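Local coordinates for probable transcriptional regulator, LysR family protein (PDB 2QL3), which probably binds DNA and regulates transcription, the portion here being its C-terminal LysR substrate-binding domain, the part that in this family generally senses an effector, at residues A[25-28]-A[29-33]; A[193-196]-A[197-200]. One frame throughout, in Å; residues are numbered along the deposited sequence.

Contact 1: residues A[25-28]-A[29-33]; sequences YAFT and AEYPR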
ATOM      1  N   TYR A  25     -18.105  -1.989  -5.923  1.00 29.16           N
ATOM      2  CA  TYR A  25     -19.026  -3.136  -5.764  1.00 29.01           C
ATOM      3  C   TYR A  25     -20.475  -2.675  -5.837  1.00 28.97           C
ATOM      4  O   TYR A  25     -21.239  -3.158  -6.680  1.00 29.32           O
ATOM      5  CB  TYR A  25     -18.732  -3.922  -4.463  1.00 30.00           C
ATOM      6  CG  TYR A  25     -19.475  -5.222  -4.431  1.00 30.21           C
ATOM      7  CD1 TYR A  25     -18.897  -6.387  -4.933  1.00 29.91           C
ATOM      8  CD2 TYR A  25     -20.770  -5.269  -3.973  1.00 31.31           C
ATOM      9  CE1 TYR A  25     -19.587  -7.584  -4.961  1.00 33.51           C
ATOM     10  CE2 TYR A  25     -21.489  -6.468  -4.004  1.00 35.12           C
ATOM     11  CZ  TYR A  25     -20.875  -7.615  -4.498  1.00 35.40           C
ATOM     12  OH  TYR A  25     -21.558  -8.798  -4.520  1.00 36.83           O
ATOM     13  N   ALA A  26     -20.860  -1.731  -4.982  1.00 29.21           N
ATOM     14  CA  ALA A  26     -22.246  -1.269  -4.969  1.00 29.15           C
ATOM     15  C   ALA A  26     -22.670  -0.698  -6.342  1.00 28.92           C
ATOM     16  O   ALA A  26     -23.788  -0.958  -6.830  1.00 27.90           O
ATOM     17  CB  ALA A  26     -22.481  -0.231  -3.835  1.00 30.11           C
ATOM     18  N   PHE A  27     -21.786   0.073  -6.982  1.00 28.48           N
ATOM     19  CA  PHE A  27     -22.149   0.703  -8.263  1.00 27.16           C
ATOM     20  C   PHE A  27     -22.417  -0.349  -9.336  1.00 27.67           C
ATOM     21  O   PHE A  27     -23.488  -0.333 -10.010  1.00 27.75           O
ATOM     22  CB  PHE A  27     -21.117   1.792  -8.686  1.00 27.01           C
ATOM     23  CG  PHE A  27     -21.444   2.458 -10.020  1.00 27.02           C
ATOM     24  CD1 PHE A  27     -22.462   3.401 -10.110  1.00 28.02           C
ATOM     25  CD2 PHE A  27     -20.746   2.121 -11.177  1.00 25.54           C
ATOM     26  CE1 PHE A  27     -22.790   3.981 -11.347  1.00 27.17           C
ATOM     27  CE2 PHE A  27     -21.085   2.675 -12.404  1.00 24.85           C
ATOM     28  CZ  PHE A  27     -22.100   3.602 -12.496  1.00 24.09           C
ATOM     29  N   THR A  28     -21.500  -1.310  -9.463  1.00 27.03           N
ATOM     30  CA  THR A  28     -21.558  -2.272 -10.540  1.00 28.02           C
ATOM     31  C   THR A  28     -22.666  -3.266 -10.318  1.00 29.14           C
ATOM     32  O   THR A  28     -23.187  -3.827 -11.282  1.00 29.84           O
ATOM     33  CB  THR A  28     -20.189  -2.989 -10.808  1.00 29.06           C
ATOM     34  OG1 THR A  28     -19.610  -3.485  -9.583  1.00 27.95           O
ATOM     35  CG2 THR A  28     -19.259  -2.026 -11.515  1.00 25.69           C
ATOM     36  N   ALA A  29     -23.022  -3.449  -9.042  1.00 30.73           N
ATOM     37  CA  ALA A  29     -24.199  -4.206  -8.600  1.00 32.14           C
ATOM     38  C   ALA A  29     -25.484  -3.466  -8.955  1.00 32.10           C
ATOM     39  O   ALA A  29     -26.401  -4.077  -9.474  1.00 33.37           O
ATOM     40  CB  ALA A  29     -24.138  -4.510  -7.100  1.00 30.23           C
ATOM     41  N   GLU A  30     -25.575  -2.156  -8.721  1.00 33.38           N
ATOM     42  CA  GLU A  30     -26.803  -1.495  -9.215  1.00 33.61           C
ATOM     43  C   GLU A  30     -26.975  -1.407 -10.709  1.00 33.19           C
ATOM     44  O   GLU A  30     -28.121  -1.407 -11.200  1.00 31.53           O
ATOM     45  CB  GLU A  30     -27.207  -0.168  -8.573  1.00 33.89           C
ATOM     46  CG  GLU A  30     -28.815  -0.289  -8.360  1.00 38.04           C
ATOM     47  CD  GLU A  30     -29.487   0.990  -8.006  1.00 45.95           C
ATOM     48  OE1 GLU A  30     -30.264   1.509  -8.842  1.00 49.71           O
ATOM     49  OE2 GLU A  30     -29.252   1.489  -6.883  1.00 50.59           O
ATOM     50  N   TYR A  31     -25.851  -1.292 -11.405  1.00 32.91           N
ATOM     51  CA  TYR A  31     -25.826  -1.032 -12.851  1.00 33.69           C
ATOM     52  C   TYR A  31     -24.949  -2.070 -13.522  1.00 33.95           C
ATOM     53  O   TYR A  31     -23.809  -1.788 -13.859  1.00 31.85           O
ATOM     54  CB  TYR A  31     -25.258   0.358 -13.127  1.00 33.64           C
ATOM     55  CG  TYR A  31     -26.100   1.484 -12.589  1.00 36.36           C
ATOM     56  CD1 TYR A  31     -27.267   1.882 -13.233  1.00 36.96           C
ATOM     57  CD2 TYR A  31     -25.733   2.143 -11.417  1.00 36.64           C
ATOM     58  CE1 TYR A  31     -28.053   2.918 -12.720  1.00 40.03           C
ATOM     59  CE2 TYR A  31     -26.497   3.174 -10.900  1.00 37.11           C
ATOM     60  CZ  TYR A  31     -27.646   3.559 -11.539  1.00 38.35           C
ATOM     61  OH  TYR A  31     -28.381   4.597 -11.007  1.00 38.85           O
ATOM     62  N   PRO A  32     -25.481  -3.279 -13.732  1.00 35.72           N
ATOM     63  CA  PRO A  32     -24.701  -4.428 -14.282  1.00 37.16           C
ATOM     64  C   PRO A  32     -24.106  -4.223 -15.697  1.00 38.55           C
ATOM     65  O   PRO A  32     -23.253  -5.031 -16.126  1.00 38.49           O
ATOM     66  CB  PRO A  32     -25.750  -5.549 -14.380  1.00 37.43           C
ATOM     67  CG  PRO A  32     -26.857  -5.127 -13.424  1.00 36.83           C
ATOM     68  CD  PRO A  32     -26.887  -3.626 -13.490  1.00 35.73           C
ATOM     69  N   ARG A  33     -24.586  -3.194 -16.407  1.00 38.39           N
ATOM     70  CA  ARG A  33     -24.195  -2.904 -17.769  1.00 39.23           C
ATOM     71  C   ARG A  33     -23.280  -1.671 -17.857  1.00 39.70           C
ATOM     72  O   ARG A  33     -22.927  -1.241 -18.952  1.00 40.05           O
ATOM     73  CB  ARG A  33     -25.451  -2.694 -18.612  1.00 39.66           C
ATOM     74  CG  ARG A  33     -26.020  -3.973 -19.233  1.00 41.34           C
ATOM     75  CD  ARG A  33     -27.484  -3.869 -19.704  1.00 42.15           C
ATOM     76  NE  ARG A  33     -28.419  -3.957 -18.586  1.00 48.12           N
ATOM     77  CZ  ARG A  33     -29.209  -2.957 -18.171  1.00 52.54           C
ATOM     78  NH1 ARG A  33     -30.010  -3.160 -17.118  1.00 51.95           N
ATOM     79  NH2 ARG A  33     -29.209  -1.762 -18.796  1.00 50.17           N
TER

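Contact 2: residues A[193-196]-A[197-200]; sequences TLSR and VARA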
ATOM      1  N   THR A 193     -18.217  17.607 -20.197  1.00 26.41           N
ATOM      2  CA  THR A 193     -19.582  17.253 -20.543  1.00 25.67           C
ATOM      3  C   THR A 193     -19.735  15.882 -19.986  1.00 25.82           C
ATOM      4  O   THR A 193     -19.243  14.911 -20.588  1.00 25.44           O
ATOM      5  CB  THR A 193     -19.804  17.201 -22.033  1.00 26.94           C
ATOM      6  OG1 THR A 193     -19.599  18.499 -22.537  1.00 28.08           O
ATOM      7  CG2 THR A 193     -21.258  16.819 -22.383  1.00 25.81           C
ATOM      8  N   LEU A 194     -20.383  15.798 -18.817  1.00 24.20           N
ATOM      9  CA  LEU A 194     -20.580  14.527 -18.157  1.00 23.96           C
ATOM     10  C   LEU A 194     -21.411  13.531 -18.956  1.00 22.91           C
ATOM     11  O   LEU A 194     -22.435  13.876 -19.531  1.00 23.28           O
ATOM     12  CB  LEU A 194     -21.174  14.692 -16.757  1.00 24.47           C
ATOM     13  CG  LEU A 194     -20.267  15.255 -15.635  1.00 27.47           C
ATOM     14  CD1 LEU A 194     -21.083  15.392 -14.335  1.00 26.08           C
ATOM     15  CD2 LEU A 194     -19.031  14.487 -15.369  1.00 25.87           C
ATOM     16  N   SER A 195     -20.985  12.270 -18.949  1.00 21.76           N
ATOM     17  CA  SER A 195     -21.796  11.228 -19.583  1.00 22.64           C
ATOM     18  C   SER A 195     -22.893  10.756 -18.606  1.00 22.32           C
ATOM     19  O   SER A 195     -22.869  11.073 -17.415  1.00 21.12           O
ATOM     20  CB  SER A 195     -20.910  10.051 -19.989  1.00 22.70           C
ATOM     21  OG  SER A 195     -20.649   9.269 -18.812  1.00 26.28           O
ATOM     22  N   ARG A 196     -23.836   9.997 -19.127  1.00 22.40           N
ATOM     23  CA  ARG A 196     -24.954   9.512 -18.378  1.00 24.05           C
ATOM     24  C   ARG A 196     -24.468   8.595 -17.275  1.00 23.69           C
ATOM     25  O   ARG A 196     -24.992   8.650 -16.147  1.00 22.83           O
ATOM     26  CB  ARG A 196     -25.930   8.766 -19.273  1.00 24.22           C
ATOM     27  CG  ARG A 196     -26.328   9.535 -20.483  1.00 29.58           C
ATOM     28  CD  ARG A 196     -27.722   9.280 -20.950  1.00 35.08           C
ATOM     29  NE  ARG A 196     -28.686   9.890 -20.073  1.00 37.22           N
ATOM     30  CZ  ARG A 196     -29.561  10.849 -20.381  1.00 32.80           C
ATOM     31  NH1 ARG A 196     -29.659  11.399 -21.576  1.00 33.77           N
ATOM     32  NH2 ARG A 196     -30.352  11.276 -19.421  1.00 35.51           N
ATOM     33  N   VAL A 197     -23.453   7.789 -17.582  1.00 23.79           N
ATOM     34  CA  VAL A 197     -22.922   6.833 -16.605  1.00 24.98           C
ATOM     35  C   VAL A 197     -22.117   7.546 -15.505  1.00 24.22           C
ATOM     36  O   VAL A 197     -22.182   7.129 -14.363  1.00 24.72           O
ATOM     37  CB  VAL A 197     -22.019   5.699 -17.229  1.00 26.46           C
ATOM     38  CG1 VAL A 197     -22.820   4.773 -18.068  1.00 29.09           C
ATOM     39  CG2 VAL A 197     -20.961   6.298 -18.120  1.00 25.33           C
ATOM     40  N   ALA A 198     -21.411   8.619 -15.859  1.00 23.64           N
ATOM     41  CA  ALA A 198     -20.633   9.447 -14.915  1.00 24.19           C
ATOM     42  C   ALA A 198     -21.595  10.121 -13.944  1.00 24.64           C
ATOM     43  O   ALA A 198     -21.408  10.100 -12.732  1.00 26.08           O
ATOM     44  CB  ALA A 198     -19.796  10.504 -15.677  1.00 23.46           C
ATOM     45  N   ARG A 199     -22.637  10.731 -14.492  1.00 26.44           N
ATOM     46  CA  ARG A 199     -23.684  11.358 -13.711  1.00 27.59           C
ATOM     47  C   ARG A 199     -24.371  10.315 -12.785  1.00 27.27           C
ATOM     48  O   ARG A 199     -24.590  10.579 -11.591  1.00 27.89           O
ATOM     49  CB  ARG A 199     -24.678  12.003 -14.654  1.00 27.25           C
ATOM     50  CG  ARG A 199     -25.055  13.318 -14.202  1.00 31.10           C
ATOM     51  CD  ARG A 199     -25.318  14.186 -15.376  1.00 39.10           C
ATOM     52  NE  ARG A 199     -26.739  14.454 -15.484  1.00 41.66           N
ATOM     53  CZ  ARG A 199     -27.370  15.480 -14.904  1.00 47.79           C
ATOM     54  NH1 ARG A 199     -26.707  16.366 -14.158  1.00 48.20           N
ATOM     55  NH2 ARG A 199     -28.686  15.626 -15.086  1.00 49.37           N
ATOM     56  N   ALA A 200     -24.680   9.138 -13.322  1.00 26.08           N
ATOM     57  CA  ALA A 200     -25.269   8.073 -12.491  1.00 26.79           C
ATOM     58  C   ALA A 200     -24.345   7.707 -11.347  1.00 25.64           C
ATOM     59  O   ALA A 200     -24.820   7.487 -10.213  1.00 23.12           O
ATOM     60  CB  ALA A 200     -25.672   6.815 -13.311  1.00 27.01           C
TER

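Contact 1: residues A[25-28]-A[29-33]
The rings of Phe27 and Tyr31, four residues apart, meet at a slant on the last turn of helix 20-30. Followed outward, the Tyr31 side chain first grazes backbone: CB lies 3.7 Å from Phe27 O, the carbonyl that takes the amide proton of Tyr31 itself (Tyr31 N to Phe27 O 2.9 Å). With CG anti to its own carbonyl carbon (chi1 -64°), the ring leans back over the preceding turn. CD2 then reaches both Phe27 O and the Phe27 ring, where CE1 stands 3.5 Å away. CE2, the next atom out, still touches Phe27 CE1 at 3.8 Å, and the phenol OH passes beyond the ring to Ala200 of helix 196-205. The two ring planes are inclined at 42° with centroids 5.2 Å apart, so the pair is oblique, neither a parallel stack nor a T-shape.

Two further helical bonds, Ala29 N to Tyr25 O (3.0 Å) and Glu30 N to Ala26 O (2.9 Å), carry the winding up to this end. At Tyr31 the backbone leaves the helical conformation, although its N-H still closes a helical bond. Pro32 has no amide proton to offer; instead its CA makes a CA-H...O contact with Thr28 O. Thr28 OG1 hydrogen-bonds back to Leu24 O, one turn earlier.

In the beta-alpha-beta unit of strand 5-11, helix 20-30 and strand 34-40, Phe27 faces inward, against Ala34 and edge-to-face with Phe201 of helix 196-205, whereas Tyr25 and Thr28 pack on Arg147 and Tyr133 of the second subunit.

Contact 2: residues A[193-196]-A[197-200]
The N-terminus of helix 196-205 is capped here, with Ser195 at the N-cap and its hydroxyl folded back over the first turn. Ser195 OG accepts from Ala198 N at 3.1 Å, with an N-H...O angle of 159°. The torsion that allows this places OG between the backbone N and the carbonyl carbon (chi1 79°), a position from which it also meets Val197 CG2 at 3.1 Å, a close approach of oxygen to methyl, and Ala198 CB at 3.5 Å. The backbone of the same residue starts the regular helical hydrogen bonding: Arg199 N donates to Ser195 O at 3.0 Å, and Ala200 N follows with Arg196 O at 2.9 Å. Without the hydroxyl, as with an alanine here, Ala198 N is likely to lose its capping acceptor and the first turn to be less firmly held.

Just before the cap, Leu194 points toward the helix and brings CD2 to 4.1 Å from Ala198 CB, a separate apolar touch beside the polar cap. The bent side chains of Arg196 and Arg199 lie on the exposed side, and the guanidinium of Arg199 comes near a bound phosphate, a long and weak approach to an ion that probably came from the crystallisation liquor. Arg196, Val197 and Ala200 rest on Val3, near the N terminus.

A serine hydroxyl accepting from the amide three residues on is a classic N-cap; here it starts the C-terminal helix after the loop that follows strand 182-189.

From the N terminus the chain passes through strand 5-11 into helix 20-30, where contact 1 finishes the helix and turns the backbone toward strand 34-40. Contact 2 comes much later, where the loop after strand 182-189 starts helix 196-205. The two are in series: each is closed within a few residues, and neither encloses or crosses the other. In space, however, they are neighbours, the centres of contact 1 and contact 2 lying about 15 Å apart. The end of one helix meets the beginning of the other as Phe27 packs on the backbone of Val197 and Ala200, tying the early beta-alpha-beta unit to the C-terminal helix of the same substrate-binding domain.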